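Side-chain contact in BAT-2 beta-lactamase (Bacillus atrophaeus, PDB 6W5G), which hydrolyses the beta-lactam ring of antibiotics as a class D beta-lactamase, an activity that a surface loop modulates in the Bacillus enzymes: residues 106-111 and 217-222. Sequence-based numbering, arbitrary orientation.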
# COMPACT_ATOMS: atom_id res chain seq x y z
N ARG A 106 21.29 5.67 -8.37
CA ARG A 106 20.23 6.43 -7.73
C ARG A 106 20.45 6.44 -6.22
O ARG A 106 21.40 5.83 -5.71
CB ARG A 106 18.86 5.92 -8.17
CG ARG A 106 18.60 6.16 -9.66
CD ARG A 106 17.25 5.65 -10.13
NE ARG A 106 17.00 6.01 -11.52
CZ ARG A 106 17.50 5.33 -12.56
NH1 ARG A 106 17.24 5.73 -13.79
NH2 ARG A 106 18.23 4.25 -12.35
N GLU A 107 19.54 7.11 -5.51
CA GLU A 107 19.79 7.49 -4.12
C GLU A 107 19.91 6.28 -3.20
O GLU A 107 20.66 6.33 -2.21
CB GLU A 107 18.69 8.43 -3.63
CG GLU A 107 19.18 9.51 -2.69
CD GLU A 107 18.04 10.34 -2.13
OE1 GLU A 107 17.26 10.89 -2.94
OE2 GLU A 107 17.93 10.45 -0.89
N PHE A 108 19.18 5.20 -3.47
CA PHE A 108 19.16 4.04 -2.59
C PHE A 108 19.88 2.87 -3.24
O PHE A 108 19.62 2.54 -4.41
CB PHE A 108 17.73 3.64 -2.24
CG PHE A 108 17.00 4.68 -1.43
CD1 PHE A 108 17.22 4.78 -0.06
CD2 PHE A 108 16.13 5.55 -2.03
CE1 PHE A 108 16.56 5.74 0.69
CE2 PHE A 108 15.46 6.52 -1.29
CZ PHE A 108 15.68 6.61 0.07
N GLU A 109 20.78 2.24 -2.48
CA GLU A 109 21.58 1.16 -3.03
C GLU A 109 20.71 0.04 -3.59
O GLU A 109 21.02 -0.53 -4.64
CB GLU A 109 22.53 0.63 -1.96
CG GLU A 109 23.45 -0.48 -2.43
CD GLU A 109 24.28 -1.08 -1.31
OE1 GLU A 109 24.04 -0.73 -0.13
OE2 GLU A 109 25.18 -1.90 -1.60
N SER A 110 19.60 -0.27 -2.92
CA SER A 110 18.76 -1.37 -3.35
C SER A 110 18.16 -1.12 -4.73
O SER A 110 17.78 -2.08 -5.41
CB SER A 110 17.65 -1.63 -2.34
OG SER A 110 16.79 -0.51 -2.24
N TRP A 111 18.07 0.14 -5.15
CA TRP A 111 17.52 0.48 -6.45
C TRP A 111 18.51 0.24 -7.59
O TRP A 111 18.10 0.19 -8.75
CB TRP A 111 17.14 1.95 -6.47
CG TRP A 111 15.97 2.31 -5.61
CD1 TRP A 111 15.24 1.47 -4.80
CD2 TRP A 111 15.38 3.60 -5.48
NE1 TRP A 111 14.23 2.17 -4.18
CE2 TRP A 111 14.30 3.48 -4.58
CE3 TRP A 111 15.67 4.85 -6.04
CZ2 TRP A 111 13.50 4.56 -4.23
CZ3 TRP A 111 14.87 5.93 -5.68
CH2 TRP A 111 13.80 5.77 -4.79
N THR A 217 6.44 6.79 1.24
CA THR A 217 7.08 7.94 1.88
C THR A 217 7.18 9.08 0.88
O THR A 217 7.46 8.86 -0.30
CB THR A 217 8.53 7.60 2.32
OG1 THR A 217 8.53 6.49 3.22
CG2 THR A 217 9.16 8.78 3.05
N ARG A 218 6.97 10.30 1.36
CA ARG A 218 7.36 11.48 0.58
C ARG A 218 8.85 11.72 0.84
O ARG A 218 9.23 12.12 1.94
CB ARG A 218 6.51 12.68 0.99
CG ARG A 218 6.79 13.92 0.17
CD ARG A 218 5.76 15.02 0.41
NE ARG A 218 5.79 15.47 1.79
CZ ARG A 218 4.72 15.81 2.50
NH1 ARG A 218 3.50 15.74 1.97
NH2 ARG A 218 4.87 16.21 3.76
N LEU A 219 9.69 11.45 -0.16
CA LEU A 219 11.14 11.37 0.04
C LEU A 219 11.82 12.73 0.05
O LEU A 219 13.04 12.79 0.25
CB LEU A 219 11.77 10.47 -1.02
CG LEU A 219 11.32 9.00 -0.94
CD1 LEU A 219 11.75 8.24 -2.19
CD2 LEU A 219 11.87 8.32 0.32
N THR A 220 11.08 13.82 -0.19
CA THR A 220 11.65 15.15 -0.02
C THR A 220 11.87 15.45 1.46
O THR A 220 13.01 15.63 1.90
CB THR A 220 10.72 16.19 -0.66
OG1 THR A 220 9.39 16.03 -0.14
CG2 THR A 220 10.70 16.03 -2.18
N ASP A 221 10.79 15.49 2.24
CA ASP A 221 10.90 15.86 3.65
C ASP A 221 10.73 14.69 4.61
O ASP A 221 10.87 14.89 5.82
CB ASP A 221 9.90 16.98 4.00
CG ASP A 221 8.45 16.57 3.78
OD1 ASP A 221 8.19 15.45 3.30
OD2 ASP A 221 7.56 17.39 4.09
N TYR A 222 10.43 13.49 4.11
CA TYR A 222 10.08 12.36 4.97
C TYR A 222 8.97 12.73 5.96
O TYR A 222 8.92 12.23 7.09
CB TYR A 222 11.32 11.80 5.69
CG TYR A 222 12.28 11.08 4.78
CD1 TYR A 222 13.07 11.76 3.87
CD2 TYR A 222 12.39 9.69 4.83
CE1 TYR A 222 13.96 11.09 3.04
CE2 TYR A 222 13.27 9.02 4.01
CZ TYR A 222 14.05 9.72 3.11
OH TYR A 222 14.91 9.03 2.29
O HOH W 1 15.76 10.48 0.30
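Phe108 and Tyr222 each hold CG opposite the carbonyl carbon (chi1 -65° and -71°), and from there the two side chains approach from opposite directions across the gap between their loops. The tyrosine hydroxyl arrives at the rim of the Phe108 ring, close to its plane, with Tyr222 OH 3.4 Å from Phe108 CZ. Leu219 fills in beside it with both branches: CD2 sits 4.2 Å from Phe108 CZ, at a slant to that ring, while CD1 meets the edge of the Trp111 indole, 4.1 Å from CH2. Trp111 backs the phenylalanine in turn, with Phe108 CD2 over one indole face, offset toward the rim, and Ile126 of helix 126-136 touches both Trp111 and Leu219. Within the same turn as Tyr222, Arg218 grips the Asp221 carboxylate side-on: NE gives a nearly straight bond to OD1 (2.8 Å, 169°) and NH2 a more bent one to OD2. A water lies 2.6 Å from Tyr222 OH, in the plane of the tyrosine ring, and can link it to Glu107, though that second leg is very short and seen for one of two side-chain positions, so it is doubtful. The loop following strand 209-217 thus meets the one between strands 98-99 and 115-116 through a modest aliphatic and aromatic contact at the surface, with the tyrosine hydroxyl turned to a water.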